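Side-chain contacts in switch-activating protein 1 (Schizosaccharomyces pombe, PDB 5JDK), which binds, as a homodimer, DNA sequences needed for mating-type switching and a replication fork barrier in the ribosomal DNA, where it blocks the fork: residues A[39-42]-A[43-46]; A[54-57]-A[58-62]; A[64-67]-A[68-72]; A[79-82]-A[83-87]; A[90-93]-A[94-98]. One frame throughout, in Å; residues are numbered along the deposited sequence.

Interaction 1: A[39-42]-A[43-46]; sequences KLMR and LVVR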
# COMPACT_ATOMS: atom_id res chain seq x y z
N LYS A 39 7.31 5.19 -4.56
CA LYS A 39 7.66 6.00 -3.39
C LYS A 39 6.59 5.90 -2.30
O LYS A 39 6.91 5.77 -1.10
CB LYS A 39 7.86 7.45 -3.81
CG LYS A 39 9.11 7.67 -4.65
CD LYS A 39 9.23 9.12 -5.10
CE LYS A 39 10.53 9.35 -5.85
NZ LYS A 39 10.62 10.74 -6.38
N LEU A 40 5.32 5.97 -2.70
CA LEU A 40 4.22 5.89 -1.76
C LEU A 40 4.21 4.55 -1.04
O LEU A 40 4.11 4.49 0.19
CB LEU A 40 2.90 6.15 -2.48
CG LEU A 40 1.62 6.02 -1.66
CD1 LEU A 40 1.64 6.96 -0.48
CD2 LEU A 40 0.43 6.31 -2.54
N MET A 41 4.29 3.45 -1.80
CA MET A 41 4.24 2.13 -1.17
C MET A 41 5.48 1.83 -0.35
O MET A 41 5.39 1.11 0.65
CB MET A 41 3.95 1.05 -2.20
CG MET A 41 2.57 1.13 -2.78
SD MET A 41 1.22 1.09 -1.60
CE MET A 41 1.40 -0.57 -0.96
N ARG A 42 6.64 2.37 -0.72
CA ARG A 42 7.80 2.26 0.15
C ARG A 42 7.50 2.86 1.52
O ARG A 42 7.86 2.29 2.55
CB ARG A 42 9.01 2.97 -0.46
CG ARG A 42 9.68 2.22 -1.60
CD ARG A 42 10.81 3.05 -2.19
NE ARG A 42 11.43 2.42 -3.34
CZ ARG A 42 12.19 3.06 -4.21
NH1 ARG A 42 12.42 4.36 -4.07
NH2 ARG A 42 12.71 2.41 -5.24
N LEU A 43 6.86 4.04 1.54
CA LEU A 43 6.51 4.66 2.82
C LEU A 43 5.48 3.84 3.59
O LEU A 43 5.60 3.66 4.81
CB LEU A 43 5.96 6.06 2.59
CG LEU A 43 6.94 7.12 2.13
CD1 LEU A 43 6.18 8.37 1.77
CD2 LEU A 43 7.98 7.39 3.21
N VAL A 44 4.45 3.37 2.90
CA VAL A 44 3.43 2.55 3.55
C VAL A 44 4.07 1.34 4.22
O VAL A 44 3.82 1.04 5.40
CB VAL A 44 2.37 2.14 2.51
CG1 VAL A 44 1.46 1.06 3.04
CG2 VAL A 44 1.55 3.35 2.07
N VAL A 45 4.90 0.62 3.48
CA VAL A 45 5.52 -0.59 4.01
C VAL A 45 6.49 -0.26 5.14
O VAL A 45 6.53 -0.96 6.15
CB VAL A 45 6.19 -1.38 2.87
CG1 VAL A 45 7.06 -2.48 3.40
CG2 VAL A 45 5.10 -1.98 1.98
N ARG A 46 7.31 0.79 4.98
CA ARG A 46 8.25 1.16 6.04
C ARG A 46 7.54 1.39 7.36
O ARG A 46 8.07 1.06 8.42
CB ARG A 46 9.03 2.42 5.64
CG ARG A 46 9.96 2.95 6.73
CD ARG A 46 11.09 1.97 6.99
NE ARG A 46 11.96 2.31 8.12
CZ ARG A 46 11.76 1.91 9.38
NH1 ARG A 46 10.69 1.19 9.69
NH2 ARG A 46 12.63 2.24 10.32
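Leu40 and Val44 stand one turn apart on the buried flank of helix 34-46, and the nearest atoms of their side chains, Leu40 CD1 and Val44 CG2, are 4.4 Å apart. That is loose for a direct contact; the closer touch is between Val44 CG2 and the carbonyl oxygen Leu40 O, at 3.4 Å. Val44 has CG1 anti to its backbone N (chi1 168°), which leaves CG2 beside that N and over the preceding turn. Its other methyl, CG1, faces the Met41 methyl, with CE 4.3 Å away; all three Met41 torsions are near -60° and curl the thioether forward toward the next turn. Leu43 packs as closely, its CG 3.5 Å from Lys39 O. Four consecutive i to i+4 backbone bonds run from Leu43 N to Lys39 O (3.2 Å) through Arg46 N to Arg42 O (2.9 Å). Helix 34-46 is the first helix of this all-helical DNA-binding domain, whose family belongs to the helix-turn-helix clan, and Leu40, Met41 and Val44 face the domain core: Leu40 and Val44 reach Ile63 and Ile85, and Met41 packs on Ile88 and Leu112. On the solvent flank Arg42 and Arg46 meet through backbone and CB atoms, while their side-chain ends diverge: Arg42 runs out extended to a salt bridge with Glu111 of helix 107-131, whereas Arg46 bends at chi2 (66°) and leads away from the preceding turn.

Interaction 2: A[54-57]-A[58-62]; sequences RKTS and EFYAK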
# COMPACT_ATOMS: atom_id res chain seq x y z
N ARG A 54 -8.66 -0.17 13.46
CA ARG A 54 -9.67 0.80 13.81
C ARG A 54 -9.09 2.20 14.06
O ARG A 54 -9.79 3.04 14.59
CB ARG A 54 -10.57 0.35 14.95
CG ARG A 54 -11.33 -0.93 14.69
CD ARG A 54 -12.35 -0.82 13.54
NE ARG A 54 -13.40 0.19 13.72
CZ ARG A 54 -14.54 -0.02 14.34
NH1 ARG A 54 -14.86 -1.23 14.79
NH2 ARG A 54 -15.41 0.92 14.41
N LYS A 55 -7.83 2.40 13.67
CA LYS A 55 -7.15 3.71 13.76
C LYS A 55 -6.53 4.06 12.39
O LYS A 55 -5.38 4.55 12.27
CB LYS A 55 -6.13 3.79 14.87
CG LYS A 55 -6.73 3.56 16.22
CD LYS A 55 -5.84 3.82 17.37
CE LYS A 55 -6.57 3.47 18.66
NZ LYS A 55 -7.70 4.37 18.86
N THR A 56 -7.28 3.81 11.34
CA THR A 56 -6.80 4.06 10.02
C THR A 56 -6.55 5.53 9.73
O THR A 56 -5.61 5.86 8.99
CB THR A 56 -7.71 3.49 8.94
OG1 THR A 56 -8.95 4.18 9.02
CG2 THR A 56 -7.89 2.03 9.11
N SER A 57 -7.38 6.42 10.28
CA SER A 57 -7.26 7.84 9.94
C SER A 57 -5.87 8.37 10.26
O SER A 57 -5.23 9.03 9.43
CB SER A 57 -8.33 8.63 10.70
OG SER A 57 -8.23 10.02 10.48
N GLU A 58 -5.37 8.07 11.47
CA GLU A 58 -4.06 8.58 11.85
C GLU A 58 -2.98 8.07 10.91
O GLU A 58 -2.02 8.79 10.58
CB GLU A 58 -3.71 8.11 13.27
CG GLU A 58 -4.55 8.67 14.40
CD GLU A 58 -4.45 7.82 15.65
OE1 GLU A 58 -5.49 7.51 16.26
OE2 GLU A 58 -3.31 7.45 16.01
N PHE A 59 -3.11 6.82 10.47
CA PHE A 59 -2.10 6.20 9.62
C PHE A 59 -2.09 6.83 8.23
O PHE A 59 -1.04 7.28 7.76
CB PHE A 59 -2.32 4.69 9.53
CG PHE A 59 -1.32 3.99 8.67
CD1 PHE A 59 -0.04 3.74 9.14
CD2 PHE A 59 -1.63 3.62 7.38
CE1 PHE A 59 0.89 3.12 8.33
CE2 PHE A 59 -0.71 3.00 6.58
CZ PHE A 59 0.56 2.75 7.06
N TYR A 60 -3.24 6.86 7.56
CA TYR A 60 -3.25 7.40 6.20
C TYR A 60 -2.95 8.90 6.20
O TYR A 60 -2.37 9.41 5.23
CB TYR A 60 -4.54 7.03 5.43
CG TYR A 60 -4.61 5.52 5.26
CD1 TYR A 60 -3.73 4.86 4.41
CD2 TYR A 60 -5.47 4.75 6.03
CE1 TYR A 60 -3.73 3.48 4.31
CE2 TYR A 60 -5.48 3.37 5.92
CZ TYR A 60 -4.60 2.74 5.07
OH TYR A 60 -4.55 1.37 4.98
N ALA A 61 -3.33 9.61 7.26
CA ALA A 61 -2.96 11.01 7.35
C ALA A 61 -1.45 11.17 7.41
O ALA A 61 -0.87 12.06 6.75
CB ALA A 61 -3.59 11.67 8.58
N LYS A 62 -0.78 10.34 8.23
CA LYS A 62 0.67 10.40 8.33
C LYS A 62 1.34 10.07 7.01
O LYS A 62 2.30 10.74 6.60
CB LYS A 62 1.15 9.47 9.44
CG LYS A 62 2.66 9.34 9.48
CD LYS A 62 3.18 8.62 10.70
CE LYS A 62 4.70 8.63 10.73
NZ LYS A 62 5.28 7.93 11.89
O HOH W 1 -7.32 7.45 18.73
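Tyr60 lays one edge of its ring against Thr56, the CB of Thr56 sitting in the ring plane 3.8 Å from Tyr60 CE2. Tyr60 CD2 is also 3.2 Å from Thr56 O, the carbonyl that accepts the Tyr60 backbone N at 2.9 Å. Next to it, Ala61 N bonds to Ser57 O. Over one face of the Tyr60 ring lies Phe59 CD2, 3.7 Å above the plane and over its centre, while Tyr60 CE1 sits at the edge of the Phe59 ring; the two neighbouring aromatics thus meet edge to face.

On the solvent side Lys55, the N-cap residue, and Glu58 lie side by side and point the same way. Their charged atoms stay apart, Lys55 NZ being 4.6 Å from Glu58 OE1, and water 1 spans the gap: it accepts from Lys55 NZ and donates to Glu58 OE1, each at 3.1 Å. A bend at chi4 (-65°) turns the ammonium toward this water.

Further out, Ser57 OG is hydrogen-bonded to Glu78, and the Phe59 ring meets that of Trp119 with their planes almost parallel. The first turn of helix 56-71 therefore lies against the start of helix 78-98, where Tyr60 touches Arg82 and Ile85, and against helix 107-131 through Trp119.

Interaction 3: A[64-67]-A[68-72]; sequences ARIG and YEDEG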
# COMPACT_ATOMS: atom_id res chain seq x y z
N ALA A 64 0.12 10.43 3.99
CA ALA A 64 -0.06 11.55 3.07
C ALA A 64 0.93 12.66 3.39
O ALA A 64 1.52 13.27 2.48
CB ALA A 64 -1.48 12.07 3.18
N ARG A 65 1.12 12.93 4.68
CA ARG A 65 2.01 14.01 5.08
C ARG A 65 3.46 13.71 4.74
O ARG A 65 4.16 14.56 4.16
CB ARG A 65 1.84 14.29 6.57
CG ARG A 65 2.81 15.33 7.07
CD ARG A 65 2.47 15.81 8.45
NE ARG A 65 1.22 16.56 8.50
CZ ARG A 65 1.09 17.85 8.21
NH1 ARG A 65 2.14 18.57 7.83
NH2 ARG A 65 -0.10 18.41 8.30
N ILE A 66 3.96 12.52 5.09
CA ILE A 66 5.35 12.20 4.79
C ILE A 66 5.57 12.09 3.28
O ILE A 66 6.61 12.50 2.76
CB ILE A 66 5.81 10.94 5.55
CG1 ILE A 66 5.67 11.17 7.05
CG2 ILE A 66 7.25 10.57 5.16
CD1 ILE A 66 5.99 9.97 7.91
N GLY A 67 4.58 11.57 2.56
CA GLY A 67 4.71 11.50 1.12
C GLY A 67 4.85 12.87 0.49
O GLY A 67 5.67 13.07 -0.41
N TYR A 68 4.05 13.84 0.95
CA TYR A 68 4.20 15.22 0.49
C TYR A 68 5.54 15.81 0.94
O TYR A 68 6.29 16.36 0.13
CB TYR A 68 3.02 16.06 1.04
CG TYR A 68 3.29 17.52 0.82
CD1 TYR A 68 3.03 18.12 -0.39
CD2 TYR A 68 3.91 18.26 1.82
CE1 TYR A 68 3.37 19.43 -0.60
CE2 TYR A 68 4.26 19.56 1.62
CZ TYR A 68 4.00 20.15 0.41
OH TYR A 68 4.36 21.46 0.20
N GLU A 69 5.85 15.71 2.23
CA GLU A 69 6.99 16.42 2.78
C GLU A 69 8.32 15.88 2.26
O GLU A 69 9.25 16.65 2.01
CB GLU A 69 6.95 16.40 4.31
CG GLU A 69 5.81 17.25 4.86
CD GLU A 69 5.69 17.27 6.38
OE1 GLU A 69 6.52 16.61 7.07
OE2 GLU A 69 4.78 17.97 6.88
N ASP A 70 8.41 14.56 2.07
CA ASP A 70 9.68 13.91 1.75
C ASP A 70 9.77 13.37 0.33
O ASP A 70 10.88 13.22 -0.19
CB ASP A 70 9.94 12.72 2.69
CG ASP A 70 10.14 13.14 4.12
OD1 ASP A 70 10.18 14.35 4.43
OD2 ASP A 70 10.29 12.22 4.95
N GLU A 71 8.66 13.04 -0.31
CA GLU A 71 8.74 12.41 -1.63
C GLU A 71 8.13 13.27 -2.72
O GLU A 71 8.05 12.83 -3.87
CB GLU A 71 8.13 11.01 -1.61
CG GLU A 71 8.89 10.02 -0.73
CD GLU A 71 10.35 9.87 -1.13
OE1 GLU A 71 10.69 10.14 -2.30
OE2 GLU A 71 11.17 9.48 -0.27
N GLY A 72 7.73 14.50 -2.40
CA GLY A 72 7.25 15.37 -3.44
C GLY A 72 5.91 14.97 -4.01
O GLY A 72 5.56 15.40 -5.11
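Arg65 reaches along one turn of helix 56-71 to Glu69, and its chain can be followed atom by atom. CB leaves the backbone with CG anti to N, which sends the chain out alongside the following turn. CG then rests on the carboxylate, 3.3 Å from Glu69 OE2 and 3.5 Å from Glu69 CD. Arg65 CD is still beside the same oxygen, Glu69 OE2, at 3.5 Å. Here the chain bends (chi3 -67°), so that NE passes by at a distance and the terminal NH1 curls back to donate to Glu69 OE2 at 2.9 Å. This salt bridge uses a single N-H, with an angle of 151° at the hydrogen. The oxygen lies close to the guanidinium plane, but the carboxylate is turned 71° from it, so the two groups do not form a coplanar, two-pronged pair.

Beside the pair, the Ile66 and Asp70 side chains lie alongside each other, Ile66 CG2 3.5 Å from Asp70 OD2, and Ile66 O receives the Asp70 backbone N. The last of these backbone bonds is poorly aligned: Glu71 N reaches Gly67 O at 3.0 Å from well above the carbonyl plane. Gly67 also makes a backbone hydrogen bond with Leu73. An i to i+4 Arg-Glu salt bridge is a standard surface pair of alpha helices, and a glycine with positive phi, such as Gly72 where the chain leaves helical geometry, is common just after a helix.

Interaction 4: A[79-82]-A[83-87]; sequences SACR and NQIIS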
# COMPACT_ATOMS: atom_id res chain seq x y z
N SER A 79 -8.45 10.92 2.54
CA SER A 79 -9.21 10.03 1.67
C SER A 79 -8.54 9.87 0.32
O SER A 79 -8.51 8.76 -0.23
CB SER A 79 -10.63 10.56 1.50
OG SER A 79 -11.35 9.72 0.62
N ALA A 80 -7.99 10.95 -0.24
CA ALA A 80 -7.34 10.83 -1.54
C ALA A 80 -6.10 9.95 -1.44
O ALA A 80 -5.83 9.15 -2.35
CB ALA A 80 -6.99 12.21 -2.08
N CYS A 81 -5.32 10.09 -0.37
CA CYS A 81 -4.15 9.24 -0.20
C CYS A 81 -4.55 7.78 -0.07
O CYS A 81 -4.02 6.90 -0.76
CB CYS A 81 -3.38 9.70 1.04
SG CYS A 81 -1.99 8.65 1.48
N ARG A 82 -5.50 7.51 0.81
CA ARG A 82 -5.96 6.14 0.99
C ARG A 82 -6.51 5.58 -0.32
O ARG A 82 -6.27 4.41 -0.65
CB ARG A 82 -7.01 6.10 2.09
CG ARG A 82 -7.35 4.71 2.54
CD ARG A 82 -8.36 4.82 3.62
NE ARG A 82 -8.71 3.55 4.22
CZ ARG A 82 -9.55 3.47 5.24
NH1 ARG A 82 -10.08 4.59 5.72
NH2 ARG A 82 -9.85 2.31 5.80
N ASN A 83 -7.21 6.39 -1.10
CA ASN A 83 -7.75 5.92 -2.37
C ASN A 83 -6.64 5.54 -3.35
O ASN A 83 -6.80 4.59 -4.13
CB ASN A 83 -8.67 6.97 -2.99
CG ASN A 83 -9.29 6.51 -4.29
OD1 ASN A 83 -9.11 7.13 -5.33
ND2 ASN A 83 -9.99 5.39 -4.23
N GLN A 84 -5.53 6.28 -3.35
CA GLN A 84 -4.40 5.89 -4.19
C GLN A 84 -3.89 4.51 -3.81
O GLN A 84 -3.56 3.69 -4.68
CB GLN A 84 -3.24 6.88 -4.06
CG GLN A 84 -3.53 8.32 -4.42
CD GLN A 84 -3.65 8.54 -5.91
OE1 GLN A 84 -3.92 7.61 -6.66
NE2 GLN A 84 -3.43 9.78 -6.34
N ILE A 85 -3.79 4.25 -2.50
CA ILE A 85 -3.31 2.94 -2.05
C ILE A 85 -4.33 1.85 -2.38
O ILE A 85 -3.96 0.76 -2.83
CB ILE A 85 -2.97 2.99 -0.54
CG1 ILE A 85 -1.89 4.04 -0.28
CG2 ILE A 85 -2.53 1.62 -0.04
CD1 ILE A 85 -1.78 4.45 1.15
N ILE A 86 -5.62 2.13 -2.18
CA ILE A 86 -6.67 1.19 -2.56
C ILE A 86 -6.54 0.81 -4.02
O ILE A 86 -6.63 -0.37 -4.38
CB ILE A 86 -8.06 1.77 -2.24
CG1 ILE A 86 -8.26 1.76 -0.72
CG2 ILE A 86 -9.17 1.00 -2.94
CD1 ILE A 86 -9.49 2.52 -0.24
N SER A 87 -6.35 1.81 -4.88
CA SER A 87 -6.23 1.54 -6.30
C SER A 87 -4.98 0.74 -6.63
O SER A 87 -5.03 -0.20 -7.44
CB SER A 87 -6.25 2.86 -7.08
OG SER A 87 -6.18 2.59 -8.47
O HOH W 2 -7.05 9.64 -4.87
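Cys81 and Ile85 make the buried apolar contact of this turn of helix 78-98, Cys81 SG lying 4.2 Å from Ile85 CD1. Ile85 has CG1 anti to its carbonyl carbon (chi1 -60°), which folds CG1 and CD1 back over the preceding turn, where CG1 is 3.6 Å from Cys81 O. A looser aliphatic approach lies toward the surface. Ile86 places CG1 3.3 Å from Arg82 O, and its CD1 lies across the aliphatic base of the arginine, 4.1 Å from Arg82 CG. Beyond that point Arg82 runs straight out, away from the isoleucine, and NE is hydrogen-bonded to a glycerol, probably from the crystallisation liquor.

The backbone bonds are four regular i to i+4 links. The first, Asn83 N to Ser79 O, and the last, Ile86 N to Arg82 O, are both 2.8 Å, while the two between them are longer.

Water adds a polar link on the outer flank. Water 2 donates to Ala80 O at 2.8 Å and, at a long 3.3 Å, to Asn83 OD1. Ala80 O thus has two partners, this water and the backbone N of Gln84. The amide of Gln84 turns away and gives its NE2 to His76.

The inner side of the segment packs on two other helices. Toward helix 34-46, Ile85 also meets Met41, and Gln84 lies on Leu40. Toward helix 56-71, Cys81 rests against Ala64, and Arg82 touches Thr56 close to where that helix begins.

Interaction 5: A[90-93]-A[94-98]; sequences RVYE and QRLAH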
# COMPACT_ATOMS: atom_id res chain seq x y z
N ARG A 90 -5.76 -2.79 -5.72
CA ARG A 90 -6.70 -3.42 -6.64
C ARG A 90 -6.00 -3.81 -7.93
O ARG A 90 -6.18 -4.93 -8.44
CB ARG A 90 -7.86 -2.47 -6.93
CG ARG A 90 -8.90 -3.12 -7.80
CD ARG A 90 -10.16 -2.30 -7.87
NE ARG A 90 -11.11 -2.89 -8.82
CZ ARG A 90 -12.02 -3.81 -8.51
NH1 ARG A 90 -12.11 -4.28 -7.27
NH2 ARG A 90 -12.84 -4.27 -9.45
N VAL A 91 -5.16 -2.91 -8.45
CA VAL A 91 -4.38 -3.23 -9.64
C VAL A 91 -3.44 -4.39 -9.35
O VAL A 91 -3.26 -5.27 -10.19
CB VAL A 91 -3.65 -1.98 -10.17
CG1 VAL A 91 -2.64 -2.36 -11.24
CG2 VAL A 91 -4.68 -0.99 -10.70
N TYR A 92 -2.86 -4.43 -8.15
CA TYR A 92 -2.01 -5.55 -7.78
C TYR A 92 -2.77 -6.88 -7.86
O TYR A 92 -2.26 -7.86 -8.40
CB TYR A 92 -1.44 -5.33 -6.38
CG TYR A 92 -0.61 -6.50 -5.88
CD1 TYR A 92 -0.94 -7.16 -4.71
CD2 TYR A 92 0.50 -6.93 -6.58
CE1 TYR A 92 -0.16 -8.22 -4.24
CE2 TYR A 92 1.28 -7.99 -6.14
CZ TYR A 92 0.94 -8.63 -4.97
OH TYR A 92 1.70 -9.68 -4.50
N GLU A 93 -3.99 -6.92 -7.32
CA GLU A 93 -4.75 -8.16 -7.40
C GLU A 93 -5.05 -8.54 -8.85
O GLU A 93 -5.05 -9.72 -9.21
CB GLU A 93 -6.02 -8.07 -6.56
CG GLU A 93 -5.75 -8.01 -5.05
CD GLU A 93 -5.18 -9.30 -4.48
OE1 GLU A 93 -5.42 -10.38 -5.07
OE2 GLU A 93 -4.51 -9.24 -3.44
N GLN A 94 -5.29 -7.54 -9.70
CA GLN A 94 -5.48 -7.83 -11.12
C GLN A 94 -4.20 -8.38 -11.75
O GLN A 94 -4.24 -9.34 -12.55
CB GLN A 94 -5.96 -6.57 -11.83
CG GLN A 94 -7.36 -6.20 -11.35
CD GLN A 94 -7.85 -4.85 -11.82
OE1 GLN A 94 -7.14 -4.12 -12.52
NE2 GLN A 94 -9.08 -4.51 -11.44
N ARG A 95 -3.05 -7.81 -11.39
CA ARG A 95 -1.78 -8.32 -11.88
C ARG A 95 -1.57 -9.76 -11.43
O ARG A 95 -1.13 -10.60 -12.22
CB ARG A 95 -0.63 -7.42 -11.41
CG ARG A 95 -0.63 -6.07 -12.11
CD ARG A 95 0.43 -5.11 -11.58
NE ARG A 95 1.75 -5.73 -11.55
CZ ARG A 95 2.47 -5.99 -12.63
NH1 ARG A 95 2.07 -5.61 -13.83
NH2 ARG A 95 3.62 -6.63 -12.49
N LEU A 96 -1.90 -10.08 -10.18
CA LEU A 96 -1.76 -11.46 -9.73
C LEU A 96 -2.65 -12.38 -10.54
O LEU A 96 -2.24 -13.49 -10.92
CB LEU A 96 -2.11 -11.58 -8.24
CG LEU A 96 -1.14 -10.95 -7.25
CD1 LEU A 96 -1.65 -11.16 -5.84
CD2 LEU A 96 0.24 -11.54 -7.39
N ALA A 97 -3.88 -11.95 -10.80
CA ALA A 97 -4.82 -12.79 -11.53
C ALA A 97 -4.38 -13.00 -12.97
O ALA A 97 -4.74 -14.01 -13.58
CB ALA A 97 -6.21 -12.16 -11.51
N HIS A 98 -3.62 -12.07 -13.53
CA HIS A 98 -3.26 -12.16 -14.93
C HIS A 98 -1.81 -12.57 -15.15
O HIS A 98 -1.37 -12.64 -16.30
CB HIS A 98 -3.65 -10.87 -15.64
CG HIS A 98 -5.14 -10.68 -15.69
ND1 HIS A 98 -5.95 -11.42 -16.52
CD2 HIS A 98 -5.97 -9.88 -14.97
CE1 HIS A 98 -7.21 -11.07 -16.33
NE2 HIS A 98 -7.25 -10.14 -15.39
O HOH W 3 -11.42 -2.79 -11.54
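Four successive i to i+4 hydrogen bonds join residues 90-93 to residues 94-97 in the last turns of helix 78-98, from Gln94 N to Arg90 O (3.0 Å) through Ala97 N to Glu93 O (3.0 Å). The side-chain contact that stands out is Tyr92 with Leu96. Leu96 lies over one face of the phenol ring, its CD1 4.0 Å from the ring centroid and 29° off the normal, a CH-pi contact; CD2 sits nearer the hydroxyl, 3.7 Å from Tyr92 OH. The tyrosine CG is anti to N (chi1 176°), so the ring leans over the following turn and meets both leucine methyls. Glu93 OE1 approaches the same Leu96 CD1 at 3.9 Å, but its carboxylate is held by Lys120.

On the exposed flank Arg90 and Gln94 are joined through water 3, which accepts from Arg90 NE at 2.7 Å and from Gln94 NE2 at 2.9 Å; the guanidinium and amide planes stand 76° apart. Val91 CG1 approaches Arg95 CD, and Arg95 goes on to Asp113 and Glu109. Tyr92 and Leu96 thus form an i to i+4 aromatic-leucine CH-pi pair within an alpha helix, on the face of helix 78-98 that meets helix 107-131 in this helical domain.

All five contacts are local, between residues about one turn apart, and differ by place. Interaction 1 lies nearest the chain centre and, with interaction 4, supplies the apolar core where helices 34-46 and 78-98 meet; Val44 CG2 touches Ile85 CD1 at 3.6 Å. Interactions 2 and 3 share helix 56-71: the aromatic start packs against interaction 4, whereas the C-terminal end is a surface contact built on a salt bridge, meeting interaction 1 through Leu43 and Gly67. Interactions 4 and 5 share helix 78-98, but interaction 5 is a surface contact and touches neither interaction 1, 2 nor 3. Bridging waters appear on the polar flanks of interactions 2, 4 and 5.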